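Local coordinates for protein beta-porphyranase A (Bacteroides plebeius, PDB 4AW7) that cleaves the sulfated red-seaweed polysaccharide porphyran at beta-D-galactose-(1->4)-alpha-L-galactose-6-sulfate linkages, releasing mainly a sulfated disaccharide, at residues 43-48 against 313-318; 228-233 against 268-273; 500-505 against 556-561. All coordinates share one frame; numbering follows the deposited sequence.

Interaction 1 of 3, residues 43-48 against 313-318. With L6S (6-O-sulfo-alpha-L-galactopyranose), chain B; GLA (alpha-D-galactopyranose), chain C; GAL (beta-D-galactopyranose), chain D.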
loop_
_atom_site.group_PDB
_atom_site.type_symbol
_atom_site.label_atom_id
_atom_site.label_comp_id
_atom_site.label_asym_id
_atom_site.label_seq_id
_atom_site.Cartn_x
_atom_site.Cartn_y
_atom_site.Cartn_z
ATOM N N TYR A 43 -2.846 -5.497 6.793
ATOM C CA TYR A 43 -3.732 -4.349 6.559
ATOM C C TYR A 43 -4.202 -3.622 7.788
ATOM O O TYR A 43 -4.126 -2.391 7.856
ATOM C CB TYR A 43 -4.964 -4.779 5.714
ATOM C CG TYR A 43 -4.559 -5.434 4.429
ATOM C CD1 TYR A 43 -3.983 -4.675 3.392
ATOM C CD2 TYR A 43 -4.636 -6.793 4.242
ATOM C CE1 TYR A 43 -3.523 -5.276 2.243
ATOM C CE2 TYR A 43 -4.185 -7.407 3.093
ATOM C CZ TYR A 43 -3.626 -6.637 2.081
ATOM O OH TYR A 43 -3.135 -7.290 0.959
ATOM N N PHE A 44 -4.775 -4.362 8.739
ATOM C CA PHE A 44 -5.462 -3.756 9.868
ATOM C C PHE A 44 -4.509 -3.542 11.018
ATOM O O PHE A 44 -4.443 -4.348 11.961
ATOM C CB PHE A 44 -6.718 -4.579 10.228
ATOM C CG PHE A 44 -7.634 -4.755 9.051
ATOM C CD1 PHE A 44 -8.173 -3.638 8.416
ATOM C CD2 PHE A 44 -7.854 -5.996 8.477
ATOM C CE1 PHE A 44 -8.940 -3.779 7.268
ATOM C CE2 PHE A 44 -8.637 -6.114 7.356
ATOM C CZ PHE A 44 -9.170 -4.997 6.768
ATOM N N ASN A 45 -3.726 -2.492 10.871
ATOM C CA ASN A 45 -2.627 -2.121 11.750
ATOM C C ASN A 45 -2.793 -0.656 12.114
ATOM O O ASN A 45 -3.468 0.103 11.429
ATOM C CB ASN A 45 -1.284 -2.332 11.040
ATOM C CG ASN A 45 -1.066 -3.779 10.647
ATOM O OD1 ASN A 45 -1.248 -4.673 11.481
ATOM N ND2 ASN A 45 -0.693 -4.057 9.387
ATOM N N ILE A 46 -2.096 -0.260 13.174
ATOM C CA ILE A 46 -1.889 1.147 13.494
ATOM C C ILE A 46 -0.379 1.456 13.422
ATOM O O ILE A 46 0.466 0.579 13.536
ATOM C CB ILE A 46 -2.472 1.591 14.867
ATOM C CG1 ILE A 46 -1.973 0.699 16.024
ATOM C CG2 ILE A 46 -3.957 1.632 14.791
ATOM C CD1 ILE A 46 -2.325 1.194 17.436
ATOM N N HIS A 47 -0.072 2.726 13.214
ATOM C CA HIS A 47 1.294 3.218 13.098
ATOM C C HIS A 47 1.844 3.493 14.500
ATOM O O HIS A 47 1.930 4.634 14.955
ATOM C CB HIS A 47 1.300 4.490 12.201
ATOM C CG HIS A 47 2.670 4.947 11.834
ATOM N ND1 HIS A 47 3.460 5.669 12.689
ATOM C CD2 HIS A 47 3.431 4.721 10.727
ATOM C CE1 HIS A 47 4.640 5.891 12.117
ATOM N NE2 HIS A 47 4.655 5.327 10.918
ATOM N N SER A 48 2.105 2.409 15.205
ATOM C CA SER A 48 2.461 2.421 16.616
ATOM C C SER A 48 3.153 1.146 16.974
ATOM O O SER A 48 3.006 0.123 16.285
ATOM C CB SER A 48 1.159 2.517 17.418
ATOM O OG SER A 48 1.367 2.595 18.819
ATOM N N ILE A 313 3.447 -5.854 4.195
ATOM C CA ILE A 313 2.708 -5.151 5.239
ATOM C C ILE A 313 2.281 -3.804 4.679
ATOM O O ILE A 313 2.980 -3.245 3.835
ATOM C CB ILE A 313 3.553 -5.008 6.528
ATOM C CG1 ILE A 313 2.709 -4.578 7.731
ATOM C CG2 ILE A 313 4.761 -4.094 6.309
ATOM C CD1 ILE A 313 3.391 -4.761 9.112
ATOM N N SER A 314 1.216 -3.255 5.237
ATOM C CA SER A 314 0.779 -1.891 5.005
ATOM C C SER A 314 0.314 -1.326 6.339
ATOM O O SER A 314 -0.181 -2.069 7.199
ATOM C CB SER A 314 -0.276 -1.760 3.917
ATOM O OG SER A 314 -1.519 -2.330 4.268
ATOM N N ILE A 315 0.469 -0.027 6.518
ATOM C CA ILE A 315 0.200 0.643 7.794
ATOM C C ILE A 315 -0.625 1.901 7.566
ATOM O O ILE A 315 -0.123 2.918 7.089
ATOM C CB ILE A 315 1.506 1.070 8.502
ATOM C CG1 ILE A 315 2.557 -0.060 8.626
ATOM C CG2 ILE A 315 1.187 1.694 9.892
ATOM C CD1 ILE A 315 2.242 -1.154 9.568
ATOM N N PRO A 316 -1.920 1.870 7.897
ATOM C CA PRO A 316 -2.737 3.072 7.928
ATOM C C PRO A 316 -2.078 4.126 8.836
ATOM O O PRO A 316 -1.630 3.781 9.933
ATOM C CB PRO A 316 -4.058 2.517 8.560
ATOM C CG PRO A 316 -4.063 1.093 8.214
ATOM C CD PRO A 316 -2.667 0.690 8.359
ATOM N N PHE A 317 -1.999 5.366 8.365
ATOM C CA PHE A 317 -1.338 6.396 9.148
ATOM C C PHE A 317 -2.266 6.995 10.190
ATOM O O PHE A 317 -2.787 8.105 10.025
ATOM C CB PHE A 317 -0.637 7.436 8.273
ATOM C CG PHE A 317 0.366 8.242 9.038
ATOM C CD1 PHE A 317 1.579 7.669 9.382
ATOM C CD2 PHE A 317 0.130 9.560 9.399
ATOM C CE1 PHE A 317 2.541 8.392 10.032
ATOM C CE2 PHE A 317 1.126 10.274 10.047
ATOM C CZ PHE A 317 2.278 9.695 10.375
ATOM N N VAL A 318 -2.463 6.216 11.242
ATOM C CA VAL A 318 -3.224 6.555 12.430
ATOM C C VAL A 318 -2.417 5.870 13.544
ATOM O O VAL A 318 -2.082 4.674 13.430
ATOM C CB VAL A 318 -4.681 6.072 12.382
ATOM C CG1 VAL A 318 -4.832 4.661 11.795
ATOM C CG2 VAL A 318 -5.322 6.149 13.795
HETATM O O1S L6S B . 3.152 7.739 14.837
HETATM O O2S L6S B . 2.079 9.718 15.823
HETATM O O3S L6S B . 4.403 9.130 16.357
HETATM C C1 L6S B . 6.674 10.639 10.480
HETATM C C2 L6S B . 7.715 11.451 11.217
HETATM C C3 L6S B . 7.022 12.342 12.260
HETATM C C4 L6S B . 6.207 11.423 13.247
HETATM C C5 L6S B . 5.234 10.577 12.417
HETATM C C6 L6S B . 4.679 9.427 13.287
HETATM O O2 L6S B . 8.532 12.213 10.305
HETATM O O3 L6S B . 7.964 13.145 12.987
HETATM O O4 L6S B . 7.141 10.590 13.952
HETATM O O5 L6S B . 5.845 9.879 11.325
HETATM O O6 L6S B . 3.751 9.975 14.211
HETATM S S1 L6S B . 3.296 9.073 15.361
HETATM C C1 GLA C . 5.464 11.321 6.007
HETATM C C2 GLA C . 6.181 11.286 7.370
HETATM C C3 GLA C . 5.186 11.352 8.515
HETATM C C4 GLA C . 4.141 12.418 8.301
HETATM C C5 GLA C . 3.468 12.206 6.933
HETATM C C6 GLA C . 2.182 13.105 6.828
HETATM O O1 GLA C . 4.903 10.153 5.583
HETATM O O2 GLA C . 7.036 10.101 7.448
HETATM O O3 GLA C . 5.807 11.706 9.721
HETATM O O4 GLA C . 4.748 13.723 8.368
HETATM O O5 GLA C . 4.559 12.406 5.922
HETATM O O6 GLA C . 1.017 12.308 7.319
HETATM C C1 GAL D . 5.464 11.321 6.007
HETATM C C2 GAL D . 6.181 11.286 7.370
HETATM C C3 GAL D . 5.186 11.352 8.515
HETATM C C4 GAL D . 4.141 12.418 8.301
HETATM C C5 GAL D . 3.468 12.206 6.933
HETATM C C6 GAL D . 2.182 13.105 6.828
HETATM O O1 GAL D . 6.508 11.305 4.954
HETATM O O2 GAL D . 7.036 10.101 7.448
HETATM O O3 GAL D . 5.807 11.706 9.721
HETATM O O4 GAL D . 4.748 13.723 8.368
HETATM O O5 GAL D . 4.559 12.406 5.922
HETATM O O6 GAL D . 1.017 12.308 7.319
#
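Strand 45-46, around Asn-45, meets strand 311-316, around Ser-314 and Ile-315, where the last parallel strand of the catalytic (beta/alpha)8 barrel comes round to the first. The seam is held by few bonds. The amide ND2 of Asn-45 donates to Ser-314 O at 3.0 Å. The bond is nearly straight (170°) and lies in the amide plane. The same nitrogen also bonds to Ser-41 O. Further on, His-47 N donates to Val-318 O at 2.8 Å. Between these two bonds Pro-316 has no N-H to give. Its CD instead lies 3.2 Å from Asn-45 O, a buried carbonyl with no polar partner. Ile-315 CG2 packs on His-47 CB, 3.6 Å away. Past the strand ends the contact becomes part of the glycan pocket. CG of His-47 stands anti to the backbone N (chi1 -171°), which carries the imidazole to Phe-317. The edge of the Phe-317 ring points at the face of His-47 in a T-shaped pair, with centroids 4.8 Å apart and planes at 62°. His-47 ND1 donates to sulfate oxygen O1S of the 6-sulfo-L-galactose at 3.0 Å, and NE2 is hydrogen-bonded to Arg-69 NH1. With ND1 as the donor, NE2 probably accepts from Arg-69. Bonded at both nitrogens and pressed on one face, the imidazole is probably held in one rotation, with ND1 turned to the sulfate.

Interaction 2 of 3, residues 228-233 against 268-273. With GLA (alpha-D-galactopyranose), chain C; GAL (beta-D-galactopyranose), chain D.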
loop_
_atom_site.group_PDB
_atom_site.type_symbol
_atom_site.label_atom_id
_atom_site.label_comp_id
_atom_site.label_asym_id
_atom_site.label_seq_id
_atom_site.Cartn_x
_atom_site.Cartn_y
_atom_site.Cartn_z
ATOM N N VAL A 228 7.109 2.498 0.090
ATOM C CA VAL A 228 6.636 3.799 -0.291
ATOM C C VAL A 228 5.524 4.228 0.658
ATOM O O VAL A 228 4.884 3.410 1.308
ATOM C CB VAL A 228 6.167 3.858 -1.738
ATOM C CG1 VAL A 228 7.222 3.336 -2.758
ATOM C CG2 VAL A 228 4.911 3.196 -1.879
ATOM N N HIS A 229 5.296 5.534 0.705
ATOM C CA HIS A 229 4.190 6.147 1.422
ATOM C C HIS A 229 3.168 6.644 0.420
ATOM O O HIS A 229 3.549 7.226 -0.618
ATOM C CB HIS A 229 4.702 7.317 2.250
ATOM C CG HIS A 229 5.676 6.904 3.306
ATOM N ND1 HIS A 229 6.448 7.802 4.019
ATOM C CD2 HIS A 229 6.009 5.669 3.746
ATOM C CE1 HIS A 229 7.176 7.101 4.885
ATOM N NE2 HIS A 229 6.932 5.818 4.732
ATOM N N LEU A 230 1.895 6.382 0.696
ATOM C CA LEU A 230 0.802 6.760 -0.202
ATOM C C LEU A 230 -0.176 7.678 0.497
ATOM O O LEU A 230 -0.880 7.254 1.424
ATOM C CB LEU A 230 0.061 5.515 -0.711
ATOM C CG LEU A 230 0.864 4.569 -1.595
ATOM C CD1 LEU A 230 0.029 3.314 -1.850
ATOM C CD2 LEU A 230 1.334 5.236 -2.899
ATOM N N TYR A 231 -0.242 8.918 0.015
ATOM C CA TYR A 231 -1.105 9.928 0.601
ATOM C C TYR A 231 -1.982 10.623 -0.437
ATOM O O TYR A 231 -1.520 10.945 -1.551
ATOM C CB TYR A 231 -0.267 10.999 1.312
ATOM C CG TYR A 231 0.222 10.526 2.667
ATOM C CD1 TYR A 231 -0.630 10.552 3.764
ATOM C CD2 TYR A 231 1.495 10.061 2.853
ATOM C CE1 TYR A 231 -0.212 10.114 4.994
ATOM C CE2 TYR A 231 1.930 9.619 4.105
ATOM C CZ TYR A 231 1.057 9.682 5.166
ATOM O OH TYR A 231 1.463 9.271 6.418
ATOM N N ASP A 232 -3.210 10.908 -0.032
ATOM C CA ASP A 232 -4.090 11.835 -0.707
ATOM C C ASP A 232 -3.975 13.202 -0.061
ATOM O O ASP A 232 -3.893 13.283 1.158
ATOM C CB ASP A 232 -5.535 11.355 -0.562
ATOM C CG ASP A 232 -5.889 10.227 -1.452
ATOM O OD1 ASP A 232 -5.182 9.962 -2.427
ATOM O OD2 ASP A 232 -6.904 9.563 -1.171
ATOM N N GLY A 233 -3.998 14.259 -0.852
ATOM C CA GLY A 233 -4.149 15.627 -0.345
ATOM C C GLY A 233 -5.622 15.900 -0.158
ATOM O O GLY A 233 -6.513 15.443 -0.925
ATOM N N LEU A 268 6.343 -5.481 -1.747
ATOM C CA LEU A 268 6.148 -4.108 -1.354
ATOM C C LEU A 268 5.822 -3.975 0.106
ATOM O O LEU A 268 5.275 -4.872 0.731
ATOM C CB LEU A 268 5.001 -3.522 -2.177
ATOM C CG LEU A 268 5.124 -3.674 -3.665
ATOM C CD1 LEU A 268 3.778 -3.238 -4.324
ATOM C CD2 LEU A 268 6.317 -2.970 -4.272
ATOM N N ALA A 269 6.118 -2.810 0.666
ATOM C CA ALA A 269 5.664 -2.455 2.008
ATOM C C ALA A 269 5.179 -1.022 1.964
ATOM O O ALA A 269 5.921 -0.131 1.516
ATOM C CB ALA A 269 6.792 -2.625 3.023
ATOM N N ILE A 270 3.920 -0.785 2.329
ATOM C CA ILE A 270 3.354 0.549 2.338
ATOM C C ILE A 270 3.411 1.023 3.775
ATOM O O ILE A 270 2.513 0.777 4.574
ATOM C CB ILE A 270 1.932 0.624 1.723
ATOM C CG1 ILE A 270 1.882 -0.091 0.376
ATOM C CG2 ILE A 270 1.449 2.066 1.667
ATOM C CD1 ILE A 270 2.930 0.436 -0.666
ATOM N N SER A 271 4.548 1.618 4.129
ATOM C CA SER A 271 4.825 1.863 5.540
ATOM C C SER A 271 4.041 3.020 6.154
ATOM O O SER A 271 4.007 3.152 7.371
ATOM C CB SER A 271 6.345 1.979 5.783
ATOM O OG SER A 271 6.913 2.918 4.903
ATOM N N GLU A 272 3.393 3.834 5.300
ATOM C CA GLU A 272 2.369 4.800 5.700
ATOM C C GLU A 272 1.390 4.963 4.548
ATOM O O GLU A 272 1.810 5.102 3.414
ATOM C CB GLU A 272 2.923 6.199 5.973
ATOM C CG GLU A 272 4.063 6.287 6.999
ATOM C CD GLU A 272 4.665 7.668 7.081
ATOM O OE1 GLU A 272 4.031 8.654 6.644
ATOM O OE2 GLU A 272 5.795 7.800 7.576
ATOM N N PHE A 273 0.100 4.963 4.832
ATOM C CA PHE A 273 -0.889 5.413 3.855
ATOM C C PHE A 273 -2.011 6.184 4.539
ATOM O O PHE A 273 -2.436 5.836 5.635
ATOM C CB PHE A 273 -1.415 4.321 2.933
ATOM C CG PHE A 273 -2.257 3.232 3.561
ATOM C CD1 PHE A 273 -1.669 2.096 4.150
ATOM C CD2 PHE A 273 -3.652 3.290 3.523
ATOM C CE1 PHE A 273 -2.443 1.065 4.633
ATOM C CE2 PHE A 273 -4.415 2.233 3.994
ATOM C CZ PHE A 273 -3.833 1.139 4.553
HETATM C C1 GLA C . 5.464 11.321 6.007
HETATM C C2 GLA C . 6.181 11.286 7.370
HETATM C C3 GLA C . 5.186 11.352 8.515
HETATM C C4 GLA C . 4.141 12.418 8.301
HETATM C C5 GLA C . 3.468 12.206 6.933
HETATM C C6 GLA C . 2.182 13.105 6.828
HETATM O O1 GLA C . 4.903 10.153 5.583
HETATM O O2 GLA C . 7.036 10.101 7.448
HETATM O O3 GLA C . 5.807 11.706 9.721
HETATM O O4 GLA C . 4.748 13.723 8.368
HETATM O O5 GLA C . 4.559 12.406 5.922
HETATM O O6 GLA C . 1.017 12.308 7.319
HETATM C C1 GAL D . 5.464 11.321 6.007
HETATM C C2 GAL D . 6.181 11.286 7.370
HETATM C C3 GAL D . 5.186 11.352 8.515
HETATM C C4 GAL D . 4.141 12.418 8.301
HETATM C C5 GAL D . 3.468 12.206 6.933
HETATM C C6 GAL D . 2.182 13.105 6.828
HETATM O O1 GAL D . 6.508 11.305 4.954
HETATM O O2 GAL D . 7.036 10.101 7.448
HETATM O O3 GAL D . 5.807 11.706 9.721
HETATM O O4 GAL D . 4.748 13.723 8.368
HETATM O O5 GAL D . 4.559 12.406 5.922
HETATM O O6 GAL D . 1.017 12.308 7.319
#
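Tyr-231 OH donates to Glu-272 OE1 at 2.7 Å, the shortest sound bond between these two parallel strands. The phenol comes to the anti side of the carboxylate, 21° out of its plane, and the ring and carboxylate planes stand 79° apart. Glu-272 is assigned as the nucleophile. Its other oxygen, OE2, forms a salt bridge with Arg-69 and lies 2.6 Å from O2 of the bound galactose. Glu-272 CG stands anti to the carbonyl carbon and the chain is extended beyond it; CG lies over the face of the His-229 ring in a CH-pi contact, 3.7 Å from the ring centroid. The carboxylate follows, stacked at 23° to the imidazole. His-229 NE2 gives a weak bond to Ser-271 OG at 2.9 Å, met at the ring edge. Ser-271 OG also bonds to Glu-142, and His-229 ND1 to Glu-146, the assigned proton donor. A phenylalanine in place of Tyr-231 would probably leave OE1 without this donor, with the carboxylate held mainly through OE2. Leu-230 N donates to Glu-272 O at 3.0 Å, Val-228 N to Ala-269 O, and Ser-271 N only weakly to Val-228 O. Val-228, Leu-230, Ile-270 and Phe-273 point to the face of the sheet opposite His-229 and Glu-272, where Val-228 CG2 meets Ile-270 CD1 at 3.6 Å. Helices 245-262 and 293-305 pack on that face, and strand 311-316 flanks strand 268-276.

Interaction 3 of 3, residues 500-505 against 556-561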
loop_
_atom_site.group_PDB
_atom_site.type_symbol
_atom_site.label_atom_id
_atom_site.label_comp_id
_atom_site.label_asym_id
_atom_site.label_seq_id
_atom_site.Cartn_x
_atom_site.Cartn_y
_atom_site.Cartn_z
ATOM N N SER A 500 -2.815 -19.508 -20.076
ATOM C CA SER A 500 -4.130 -19.077 -20.509
ATOM C C SER A 500 -5.172 -20.117 -20.132
ATOM O O SER A 500 -4.846 -21.172 -19.634
ATOM C CB SER A 500 -4.151 -18.675 -21.956
ATOM O OG SER A 500 -5.409 -18.130 -22.278
ATOM N N GLY A 501 -6.438 -19.793 -20.349
ATOM C CA GLY A 501 -7.515 -20.707 -20.008
ATOM C C GLY A 501 -8.825 -19.994 -20.079
ATOM O O GLY A 501 -9.051 -19.117 -20.941
ATOM N N SER A 502 -9.734 -20.379 -19.183
ATOM C CA SER A 502 -11.026 -19.735 -19.091
ATOM C C SER A 502 -11.051 -18.845 -17.859
ATOM O O SER A 502 -10.374 -19.159 -16.876
ATOM C CB SER A 502 -12.114 -20.769 -19.003
ATOM O OG SER A 502 -12.116 -21.547 -20.177
ATOM N N GLY A 503 -11.827 -17.768 -17.924
ATOM C CA GLY A 503 -11.855 -16.780 -16.845
ATOM C C GLY A 503 -11.896 -15.381 -17.414
ATOM O O GLY A 503 -12.712 -15.076 -18.286
ATOM N N ARG A 504 -11.013 -14.531 -16.900
ATOM C CA ARG A 504 -10.964 -13.113 -17.235
ATOM C C ARG A 504 -9.511 -12.684 -17.448
ATOM O O ARG A 504 -8.585 -13.329 -17.006
ATOM C CB ARG A 504 -11.566 -12.269 -16.144
ATOM C CG ARG A 504 -12.999 -12.600 -15.862
ATOM C CD ARG A 504 -13.606 -11.687 -14.809
ATOM N NE ARG A 504 -12.942 -11.734 -13.500
ATOM C CZ ARG A 504 -13.238 -12.575 -12.508
ATOM N NH1 ARG A 504 -14.157 -13.505 -12.658
ATOM N NH2 ARG A 504 -12.594 -12.499 -11.373
ATOM N N ALA A 505 -9.334 -11.581 -18.162
ATOM C CA ALA A 505 -8.015 -11.000 -18.371
ATOM C C ALA A 505 -8.134 -9.513 -18.532
ATOM O O ALA A 505 -9.179 -8.981 -18.932
ATOM C CB ALA A 505 -7.360 -11.634 -19.600
ATOM N N ASP A 556 -11.191 -10.259 -23.579
ATOM C CA ASP A 556 -11.522 -11.682 -23.522
ATOM C C ASP A 556 -10.253 -12.519 -23.335
ATOM O O ASP A 556 -9.315 -12.482 -24.137
ATOM C CB ASP A 556 -12.256 -12.079 -24.810
ATOM C CG ASP A 556 -12.989 -13.395 -24.702
ATOM O OD1 ASP A 556 -12.533 -14.283 -23.988
ATOM O OD2 ASP A 556 -14.042 -13.516 -25.400
ATOM N N ILE A 557 -10.228 -13.308 -22.266
ATOM C CA ILE A 557 -9.088 -14.194 -21.985
ATOM C C ILE A 557 -8.749 -15.107 -23.128
ATOM O O ILE A 557 -7.622 -15.537 -23.292
ATOM C CB ILE A 557 -9.354 -15.040 -20.708
ATOM C CG1 ILE A 557 -8.064 -15.694 -20.206
ATOM C CG2 ILE A 557 -10.499 -16.070 -20.931
ATOM C CD1 ILE A 557 -8.261 -16.444 -18.841
ATOM N N GLN A 558 -9.761 -15.408 -23.949
ATOM C CA GLN A 558 -9.600 -16.287 -25.066
ATOM C C GLN A 558 -8.637 -15.741 -26.130
ATOM O O GLN A 558 -8.099 -16.492 -26.945
ATOM C CB GLN A 558 -10.996 -16.704 -25.624
ATOM C CG GLN A 558 -11.991 -17.372 -24.554
ATOM C CD GLN A 558 -11.428 -18.639 -23.929
ATOM O OE1 GLN A 558 -10.566 -19.287 -24.508
ATOM N NE2 GLN A 558 -11.925 -19.008 -22.707
ATOM N N LEU A 559 -8.327 -14.440 -26.083
ATOM C CA LEU A 559 -7.295 -13.858 -26.945
ATOM C C LEU A 559 -5.881 -14.233 -26.554
ATOM O O LEU A 559 -4.947 -14.076 -27.326
ATOM C CB LEU A 559 -7.399 -12.325 -26.986
ATOM C CG LEU A 559 -8.682 -11.767 -27.601
ATOM C CD1 LEU A 559 -8.728 -10.235 -27.463
ATOM C CD2 LEU A 559 -8.823 -12.182 -29.067
ATOM N N LEU A 560 -5.690 -14.692 -25.314
ATOM C CA LEU A 560 -4.378 -15.070 -24.847
ATOM C C LEU A 560 -4.052 -16.505 -25.252
ATOM O O LEU A 560 -4.908 -17.388 -25.234
ATOM C CB LEU A 560 -4.268 -14.955 -23.319
ATOM C CG LEU A 560 -4.405 -13.550 -22.782
ATOM C CD1 LEU A 560 -4.403 -13.568 -21.262
ATOM C CD2 LEU A 560 -3.310 -12.631 -23.327
ATOM N N LYS A 561 -2.792 -16.706 -25.537
ATOM C CA LYS A 561 -2.239 -18.037 -25.792
ATOM C C LYS A 561 -1.377 -18.516 -24.648
ATOM O O LYS A 561 -0.843 -17.720 -23.855
ATOM C CB LYS A 561 -1.451 -18.070 -27.111
ATOM C CG LYS A 561 -2.340 -17.706 -28.338
ATOM C CD LYS A 561 -3.536 -18.728 -28.468
ATOM C CE LYS A 561 -4.327 -18.651 -29.748
ATOM N NZ LYS A 561 -5.513 -19.599 -29.710
HETATM O O HOH W 1 -8.607 -20.758 -23.475
HETATM O O HOH W 2 -13.467 -17.752 -20.427
HETATM O O HOH W 3 -12.690 -13.362 -20.499
#
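A short 3-10 turn at 557-559 lies against the start of strand 503-514, with the CA atoms of Ala-505 and Ile-557 4.9 Å apart. Backbone bonds from Leu-559 N to Asp-556 O and from Leu-560 N to Ile-557 O hold the turn. Asp-556 OD1 accepts from Gln-558 N and forms an Asx turn at its start. Ile-557 is the main apolar group. Its CG1 is anti to the backbone N (chi1 -166°), and the side chain reaches into the curve of the 501-504 backbone. CG2 lies 3.4 Å from Gly-501 O, and CD1 lies 3.6 Å from Arg-504 O. Gly-503 has backbone angles at which a CB would be jammed against the carbonyl O of Ser-502. Ala-505 CB touches Leu-560 CD1 at 3.9 Å. Ser-500 OG donates to Leu-560 O at 3.1 Å, but from above the carbonyl plane. Three waters also bridge the two segments. One donates to both Gly-501 O and Gln-558 OE1. A second accepts from Gly-503 N and Gln-558 NE2. The third links Gly-503 O to Ile-557 N, at 2.8 and 3.0 Å from them. The guanidinium of Arg-504 forms salt bridges with Asp-374 and Glu-586. Leu-560 also touches Phe-555 and Val-585 of one sheet and Ile-525 of the other. Residues 556-561 thus join strand 546-555 of the five-stranded sheet to strand 563-570 of the four-stranded one, a connection between two packed sheets as found in beta-sandwich domains, here in the C-terminal part of the enzyme.

Interactions 1 and 2 belong to one barrel, with centres about 10 Å apart. Strands 268-276 and 311-316 are neighbours, and probable hydrogen bonds join Ile-315 N to Ile-270 O at 2.9 Å and Phe-317 N to Phe-273 O at 2.8 Å. Both reach the bound galactose, and Arg-69 serves both, bonding His-47 in the first and Glu-272 in the second. Phe-317 and Tyr-231, one from each, help form the pocket at subsite -1 that tolerates methyl-galactose. Interaction 3 stands apart in the C-terminal sandwich. Its centre is about 36 Å from that of interaction 1 and about 33 Å from that of interaction 2, away from the annotated sites.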